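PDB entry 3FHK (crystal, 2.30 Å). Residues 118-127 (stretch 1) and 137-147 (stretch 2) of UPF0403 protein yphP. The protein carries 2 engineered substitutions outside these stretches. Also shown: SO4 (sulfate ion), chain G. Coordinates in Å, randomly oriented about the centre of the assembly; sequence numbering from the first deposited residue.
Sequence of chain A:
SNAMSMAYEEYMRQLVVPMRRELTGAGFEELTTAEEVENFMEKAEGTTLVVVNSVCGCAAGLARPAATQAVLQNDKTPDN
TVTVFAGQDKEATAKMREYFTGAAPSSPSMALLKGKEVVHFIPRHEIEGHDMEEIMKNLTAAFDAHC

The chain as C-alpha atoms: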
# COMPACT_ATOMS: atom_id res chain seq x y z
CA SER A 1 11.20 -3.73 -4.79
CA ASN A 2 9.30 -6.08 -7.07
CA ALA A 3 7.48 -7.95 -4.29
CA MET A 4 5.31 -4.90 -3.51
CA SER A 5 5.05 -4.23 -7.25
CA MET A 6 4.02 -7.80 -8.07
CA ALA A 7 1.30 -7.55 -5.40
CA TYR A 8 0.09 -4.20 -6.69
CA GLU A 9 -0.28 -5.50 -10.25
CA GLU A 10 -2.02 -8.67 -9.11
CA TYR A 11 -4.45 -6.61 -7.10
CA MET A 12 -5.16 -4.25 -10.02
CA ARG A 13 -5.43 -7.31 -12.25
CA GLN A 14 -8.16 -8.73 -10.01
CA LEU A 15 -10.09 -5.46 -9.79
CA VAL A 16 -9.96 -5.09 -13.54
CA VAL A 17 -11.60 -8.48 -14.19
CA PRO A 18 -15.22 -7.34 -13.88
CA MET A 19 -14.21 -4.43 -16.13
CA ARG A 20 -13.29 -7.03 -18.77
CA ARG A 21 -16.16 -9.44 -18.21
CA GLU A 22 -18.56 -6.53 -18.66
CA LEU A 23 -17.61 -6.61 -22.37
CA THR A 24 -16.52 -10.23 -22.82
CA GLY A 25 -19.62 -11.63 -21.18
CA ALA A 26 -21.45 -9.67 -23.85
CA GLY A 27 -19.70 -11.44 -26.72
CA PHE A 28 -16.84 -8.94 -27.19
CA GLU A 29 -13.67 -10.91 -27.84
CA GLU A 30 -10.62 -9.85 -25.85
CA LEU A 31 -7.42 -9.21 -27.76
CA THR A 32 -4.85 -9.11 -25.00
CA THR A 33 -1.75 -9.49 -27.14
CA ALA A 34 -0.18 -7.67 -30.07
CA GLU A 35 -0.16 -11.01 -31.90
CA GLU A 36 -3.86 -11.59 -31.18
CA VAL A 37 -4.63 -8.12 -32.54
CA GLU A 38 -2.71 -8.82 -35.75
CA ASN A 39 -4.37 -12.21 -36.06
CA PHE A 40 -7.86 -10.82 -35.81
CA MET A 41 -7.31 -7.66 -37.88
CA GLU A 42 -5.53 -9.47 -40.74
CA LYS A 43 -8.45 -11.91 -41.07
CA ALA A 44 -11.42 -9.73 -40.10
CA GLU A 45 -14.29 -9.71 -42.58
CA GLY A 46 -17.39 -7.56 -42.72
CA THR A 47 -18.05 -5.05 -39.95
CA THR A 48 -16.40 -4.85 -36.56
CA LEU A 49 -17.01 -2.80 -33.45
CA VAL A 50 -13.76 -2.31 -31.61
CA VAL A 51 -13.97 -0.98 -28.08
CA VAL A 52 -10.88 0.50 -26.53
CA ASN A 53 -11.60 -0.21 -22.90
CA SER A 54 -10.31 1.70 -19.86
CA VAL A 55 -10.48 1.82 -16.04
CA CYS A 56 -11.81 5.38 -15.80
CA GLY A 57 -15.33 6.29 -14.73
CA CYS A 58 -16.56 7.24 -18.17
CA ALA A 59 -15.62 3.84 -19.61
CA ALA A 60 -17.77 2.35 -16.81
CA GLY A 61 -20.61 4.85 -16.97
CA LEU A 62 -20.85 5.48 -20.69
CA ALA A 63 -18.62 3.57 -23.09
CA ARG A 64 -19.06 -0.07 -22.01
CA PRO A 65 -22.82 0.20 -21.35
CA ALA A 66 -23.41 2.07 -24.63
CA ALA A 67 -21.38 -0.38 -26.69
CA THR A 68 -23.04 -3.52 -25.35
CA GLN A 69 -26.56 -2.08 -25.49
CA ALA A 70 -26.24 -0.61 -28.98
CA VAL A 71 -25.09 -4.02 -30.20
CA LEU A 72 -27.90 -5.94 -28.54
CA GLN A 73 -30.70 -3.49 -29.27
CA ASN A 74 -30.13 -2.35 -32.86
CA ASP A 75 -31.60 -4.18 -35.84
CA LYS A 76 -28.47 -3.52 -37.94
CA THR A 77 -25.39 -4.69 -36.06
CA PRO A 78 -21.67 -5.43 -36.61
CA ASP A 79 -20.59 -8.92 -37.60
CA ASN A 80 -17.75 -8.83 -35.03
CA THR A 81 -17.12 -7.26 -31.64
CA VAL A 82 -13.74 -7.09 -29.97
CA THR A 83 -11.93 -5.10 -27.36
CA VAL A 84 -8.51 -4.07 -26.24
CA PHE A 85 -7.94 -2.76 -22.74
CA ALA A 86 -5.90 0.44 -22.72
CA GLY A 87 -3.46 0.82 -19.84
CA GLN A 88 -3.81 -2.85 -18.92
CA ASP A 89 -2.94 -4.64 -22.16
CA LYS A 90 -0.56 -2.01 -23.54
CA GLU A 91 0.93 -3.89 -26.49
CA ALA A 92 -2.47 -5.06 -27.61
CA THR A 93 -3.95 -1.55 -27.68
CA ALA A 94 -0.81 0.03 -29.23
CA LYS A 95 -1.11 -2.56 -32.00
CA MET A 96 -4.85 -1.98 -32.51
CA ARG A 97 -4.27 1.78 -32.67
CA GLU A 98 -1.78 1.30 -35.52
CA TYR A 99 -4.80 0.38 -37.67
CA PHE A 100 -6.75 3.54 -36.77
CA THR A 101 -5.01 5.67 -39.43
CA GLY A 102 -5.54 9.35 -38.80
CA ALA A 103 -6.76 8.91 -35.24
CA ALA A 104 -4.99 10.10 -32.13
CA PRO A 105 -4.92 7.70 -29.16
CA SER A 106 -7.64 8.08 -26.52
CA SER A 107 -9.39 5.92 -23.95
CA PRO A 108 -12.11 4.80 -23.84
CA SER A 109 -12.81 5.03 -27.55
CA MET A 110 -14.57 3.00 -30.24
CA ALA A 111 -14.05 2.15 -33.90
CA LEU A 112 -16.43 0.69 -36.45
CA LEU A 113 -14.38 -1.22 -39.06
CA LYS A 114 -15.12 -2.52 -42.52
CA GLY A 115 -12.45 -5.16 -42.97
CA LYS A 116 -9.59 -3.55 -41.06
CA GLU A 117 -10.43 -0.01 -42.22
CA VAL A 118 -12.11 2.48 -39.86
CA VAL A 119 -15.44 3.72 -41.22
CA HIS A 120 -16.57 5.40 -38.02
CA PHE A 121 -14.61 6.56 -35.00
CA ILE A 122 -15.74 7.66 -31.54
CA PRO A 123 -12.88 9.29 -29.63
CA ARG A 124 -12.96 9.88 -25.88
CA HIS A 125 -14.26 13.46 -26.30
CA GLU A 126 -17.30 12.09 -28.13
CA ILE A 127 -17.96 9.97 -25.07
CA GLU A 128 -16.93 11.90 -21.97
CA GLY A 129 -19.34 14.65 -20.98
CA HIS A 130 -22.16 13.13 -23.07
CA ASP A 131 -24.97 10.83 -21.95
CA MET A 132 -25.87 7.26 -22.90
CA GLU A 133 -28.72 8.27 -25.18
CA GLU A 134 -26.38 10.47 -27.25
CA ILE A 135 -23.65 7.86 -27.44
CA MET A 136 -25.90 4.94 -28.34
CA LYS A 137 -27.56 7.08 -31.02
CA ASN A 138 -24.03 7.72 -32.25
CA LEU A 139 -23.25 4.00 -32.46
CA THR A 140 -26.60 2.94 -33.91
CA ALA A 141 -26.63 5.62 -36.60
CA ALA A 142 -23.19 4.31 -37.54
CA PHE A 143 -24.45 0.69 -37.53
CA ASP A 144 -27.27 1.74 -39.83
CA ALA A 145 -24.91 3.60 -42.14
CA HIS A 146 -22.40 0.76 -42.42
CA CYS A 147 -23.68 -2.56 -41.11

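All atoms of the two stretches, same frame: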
# COMPACT_ATOMS: atom_id res chain seq x y z
N VAL A 118 -11.14 1.73 -40.66
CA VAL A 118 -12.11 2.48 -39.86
C VAL A 118 -13.12 3.19 -40.75
O VAL A 118 -12.73 3.90 -41.68
CB VAL A 118 -11.40 3.51 -38.96
CG1 VAL A 118 -12.42 4.35 -38.18
CG2 VAL A 118 -10.44 2.80 -38.00
N VAL A 119 -14.41 2.98 -40.50
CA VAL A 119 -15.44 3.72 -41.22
C VAL A 119 -16.20 4.65 -40.28
O VAL A 119 -16.97 5.51 -40.71
CB VAL A 119 -16.42 2.80 -41.98
CG1 VAL A 119 -15.70 2.02 -43.08
CG2 VAL A 119 -17.16 1.85 -41.00
N HIS A 120 -16.01 4.47 -38.98
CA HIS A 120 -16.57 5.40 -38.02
C HIS A 120 -15.79 5.34 -36.71
O HIS A 120 -15.49 4.26 -36.22
CB HIS A 120 -18.05 5.15 -37.77
CG HIS A 120 -18.70 6.20 -36.93
ND1 HIS A 120 -19.09 7.42 -37.44
CD2 HIS A 120 -19.00 6.24 -35.61
CE1 HIS A 120 -19.61 8.15 -36.48
NE2 HIS A 120 -19.58 7.46 -35.36
N PHE A 121 -15.47 6.50 -36.16
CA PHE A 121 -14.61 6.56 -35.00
C PHE A 121 -15.30 7.37 -33.91
O PHE A 121 -15.96 8.36 -34.20
CB PHE A 121 -13.25 7.16 -35.37
CG PHE A 121 -12.18 6.95 -34.32
CD1 PHE A 121 -11.77 7.99 -33.50
CD2 PHE A 121 -11.61 5.71 -34.14
CE1 PHE A 121 -10.82 7.79 -32.52
CE2 PHE A 121 -10.64 5.50 -33.16
CZ PHE A 121 -10.25 6.54 -32.35
N ILE A 122 -15.19 6.92 -32.67
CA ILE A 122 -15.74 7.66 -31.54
C ILE A 122 -14.64 7.88 -30.51
O ILE A 122 -14.37 7.01 -29.70
CB ILE A 122 -16.89 6.91 -30.87
CG1 ILE A 122 -17.96 6.55 -31.91
CG2 ILE A 122 -17.50 7.75 -29.75
CD1 ILE A 122 -19.05 5.64 -31.37
N PRO A 123 -13.98 9.04 -30.57
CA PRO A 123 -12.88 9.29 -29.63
C PRO A 123 -13.43 9.57 -28.24
O PRO A 123 -14.64 9.77 -28.08
CB PRO A 123 -12.22 10.54 -30.20
CG PRO A 123 -13.32 11.25 -30.92
CD PRO A 123 -14.26 10.20 -31.43
N ARG A 124 -12.56 9.59 -27.25
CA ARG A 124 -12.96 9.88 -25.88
C ARG A 124 -13.84 11.13 -25.73
O ARG A 124 -14.79 11.13 -24.96
CB ARG A 124 -11.74 9.97 -24.96
CG ARG A 124 -12.15 10.27 -23.53
CD ARG A 124 -10.95 10.59 -22.64
NE ARG A 124 -11.39 11.10 -21.34
CZ ARG A 124 -11.45 10.38 -20.23
NH1 ARG A 124 -11.08 9.10 -20.24
NH2 ARG A 124 -11.87 10.93 -19.10
N HIS A 125 -13.53 12.20 -26.47
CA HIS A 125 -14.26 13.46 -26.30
C HIS A 125 -15.68 13.38 -26.85
O HIS A 125 -16.49 14.27 -26.59
CB HIS A 125 -13.49 14.65 -26.89
CG HIS A 125 -13.48 14.69 -28.39
ND1 HIS A 125 -12.37 14.34 -29.14
CD2 HIS A 125 -14.43 15.07 -29.28
CE1 HIS A 125 -12.65 14.49 -30.42
NE2 HIS A 125 -13.89 14.93 -30.53
N GLU A 126 -15.97 12.31 -27.58
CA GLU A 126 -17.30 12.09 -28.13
C GLU A 126 -18.08 11.25 -27.14
O GLU A 126 -19.28 11.00 -27.30
CB GLU A 126 -17.19 11.35 -29.46
CG GLU A 126 -18.05 11.92 -30.57
CD GLU A 126 -17.43 13.14 -31.21
OE1 GLU A 126 -16.83 13.01 -32.30
OE2 GLU A 126 -17.52 14.24 -30.62
N ILE A 127 -17.39 10.82 -26.09
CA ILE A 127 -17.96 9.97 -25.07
C ILE A 127 -18.08 10.70 -23.74
O ILE A 127 -19.17 10.84 -23.19
CB ILE A 127 -17.12 8.69 -24.87
CG1 ILE A 127 -17.07 7.89 -26.18
CG2 ILE A 127 -17.69 7.85 -23.71
CD1 ILE A 127 -16.27 6.58 -26.09
N LYS A 137 -27.06 6.53 -29.77
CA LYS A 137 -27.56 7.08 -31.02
C LYS A 137 -26.40 7.26 -32.00
O LYS A 137 -26.56 7.09 -33.21
CB LYS A 137 -28.26 8.42 -30.77
CG LYS A 137 -28.91 9.04 -32.01
N ASN A 138 -25.24 7.60 -31.46
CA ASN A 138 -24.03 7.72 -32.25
C ASN A 138 -23.68 6.37 -32.86
O ASN A 138 -23.52 6.25 -34.07
CB ASN A 138 -22.88 8.22 -31.36
CG ASN A 138 -21.61 8.53 -32.14
OD1 ASN A 138 -21.39 7.99 -33.23
ND2 ASN A 138 -20.76 9.38 -31.58
N LEU A 139 -23.57 5.35 -32.01
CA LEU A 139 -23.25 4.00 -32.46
C LEU A 139 -24.27 3.46 -33.45
O LEU A 139 -23.91 2.95 -34.51
CB LEU A 139 -23.17 3.05 -31.27
CG LEU A 139 -21.85 3.01 -30.51
CD1 LEU A 139 -21.98 2.27 -29.19
CD2 LEU A 139 -20.78 2.37 -31.38
N THR A 140 -25.55 3.56 -33.10
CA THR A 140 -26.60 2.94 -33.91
C THR A 140 -26.76 3.59 -35.27
O THR A 140 -27.02 2.91 -36.27
CB THR A 140 -27.97 2.90 -33.16
OG1 THR A 140 -28.40 4.23 -32.85
CG2 THR A 140 -27.85 2.10 -31.88
N ALA A 141 -26.60 4.91 -35.33
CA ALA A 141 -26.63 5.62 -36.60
C ALA A 141 -25.46 5.18 -37.47
O ALA A 141 -25.58 5.14 -38.70
CB ALA A 141 -26.58 7.12 -36.37
N ALA A 142 -24.34 4.85 -36.83
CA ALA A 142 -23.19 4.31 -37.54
C ALA A 142 -23.48 2.88 -38.00
O ALA A 142 -23.17 2.53 -39.13
CB ALA A 142 -21.95 4.35 -36.65
N PHE A 143 -24.08 2.05 -37.13
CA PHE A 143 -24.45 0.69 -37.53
C PHE A 143 -25.37 0.71 -38.74
O PHE A 143 -25.23 -0.08 -39.66
CB PHE A 143 -25.15 -0.06 -36.40
CG PHE A 143 -24.28 -0.33 -35.20
CD1 PHE A 143 -24.84 -0.77 -34.01
CD2 PHE A 143 -22.91 -0.13 -35.26
CE1 PHE A 143 -24.04 -1.03 -32.89
CE2 PHE A 143 -22.10 -0.37 -34.15
CZ PHE A 143 -22.67 -0.82 -32.97
N ASP A 144 -26.32 1.64 -38.73
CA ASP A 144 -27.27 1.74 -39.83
C ASP A 144 -26.60 2.21 -41.11
O ASP A 144 -26.95 1.79 -42.20
CB ASP A 144 -28.43 2.65 -39.42
CG ASP A 144 -29.26 2.05 -38.29
OD1 ASP A 144 -29.11 0.83 -38.01
OD2 ASP A 144 -30.07 2.79 -37.67
N ALA A 145 -25.61 3.08 -40.98
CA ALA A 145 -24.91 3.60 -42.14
C ALA A 145 -24.01 2.54 -42.77
O ALA A 145 -23.81 2.54 -43.98
CB ALA A 145 -24.10 4.83 -41.76
N HIS A 146 -23.49 1.62 -41.96
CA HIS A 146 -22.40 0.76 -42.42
C HIS A 146 -22.64 -0.74 -42.31
O HIS A 146 -22.05 -1.52 -43.06
CB HIS A 146 -21.11 1.13 -41.69
CG HIS A 146 -20.66 2.53 -41.96
ND1 HIS A 146 -20.12 2.91 -43.17
CD2 HIS A 146 -20.72 3.65 -41.21
CE1 HIS A 146 -19.85 4.20 -43.14
NE2 HIS A 146 -20.20 4.67 -41.96
N CYS A 147 -23.48 -1.15 -41.37
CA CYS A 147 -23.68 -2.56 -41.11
C CYS A 147 -24.84 -3.11 -41.93
O CYS A 147 -25.41 -2.39 -42.75
CB CYS A 147 -23.91 -2.80 -39.62
SG CYS A 147 -22.52 -2.28 -38.60
OXT CYS A 147 -25.23 -4.27 -41.78
S SO4 G . -19.94 8.36 -40.60
O1 SO4 G . -18.64 8.72 -40.04
O2 SO4 G . -20.95 9.24 -40.00
O3 SO4 G . -19.95 8.55 -42.05
O4 SO4 G . -20.23 6.96 -40.30
O HOH W 1 -18.25 10.11 -33.28
O HOH W 2 -21.60 10.91 -29.19

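How are the two backbones arranged? The short strand 120-122 runs almost antiparallel to helix 137-146, with 171° between their N-to-C directions and a closest approach of 9.8 Å between the axes. The register follows from this: Val119 lies nearest His146, His120 nearest Ala142 and Ile122 nearest Asn138, so the chain of stretch 1 climbs as the helix descends. At the His120 and Ala142 pair the CA atoms come within 6.7 Å, a spacing that the small alanine side chain can fill. Because neighbouring residues of a strand alternate in direction, His120 and Ile122 point toward the helix while Phe121 between them points away. The helix answers with Asn138, Ala142 and His146, spaced four residues apart and therefore aligned along one side. Together the stretches bury a modest 349 Å².

Which apolar surfaces meet? Two of the contacts set an aliphatic group over an imidazole face. Val119 CG2 lies 3.8 Å from the centroid of the His146 ring and only 16° off its normal, while Ala142 CB lies 3.9 Å from the centroid of the His120 ring, 23° off the normal. In both, a methyl group presents its C-H bonds to the pi cloud, and each stretch supplies one ring and one methyl. Further along, Ile122 CD1 touches Leu139 CD2 at 3.7 Å. Leu139 starts from a CA-to-CB bond that points away from the strand, but the end of its side chain comes nearer and completes this buried aliphatic contact.

What polar bond joins the stretches directly? A single hydrogen bond does so: His120 NE2 donates to Asn138 OD1 over 2.8 Å, with an N-H...acceptor angle of 149°. The oxygen lies at the edge of the imidazole, near its plane, where the N-H group points, and this leaves the ring face free for Ala142. Asn138 is also wedged against its apolar neighbour, since Ile122 CD1 sits 3.8 Å from Asn138 OD1. The asparagine has the largest area covered by the opposite stretch of any residue here.

How do water and sulfate extend the contact? The amide of Asn138 donates to two waters: ND2 lies 3.1 Å from water 1 and 3.0 Å from water 2. Water 1 in turn donates to Phe121 O at 3.0 Å and, weakly, to Glu126 OE1 at 3.4 Å; water 2 donates to Glu126 O at 3.0 Å. Asn138 is thus linked to the backbone of stretch 1 at two points without touching either carbonyl. At the other end, a sulfate ion, probably from the crystallisation liquor, bridges the two histidines. His120 ND1 donates to SO4 O1 at 2.9 Å and His146 NE2 donates to SO4 O4 at 2.8 Å. Since His120 also donates through NE2, both its ring nitrogens carry protons, which implies a positively charged imidazolium well suited to lie beside the anion.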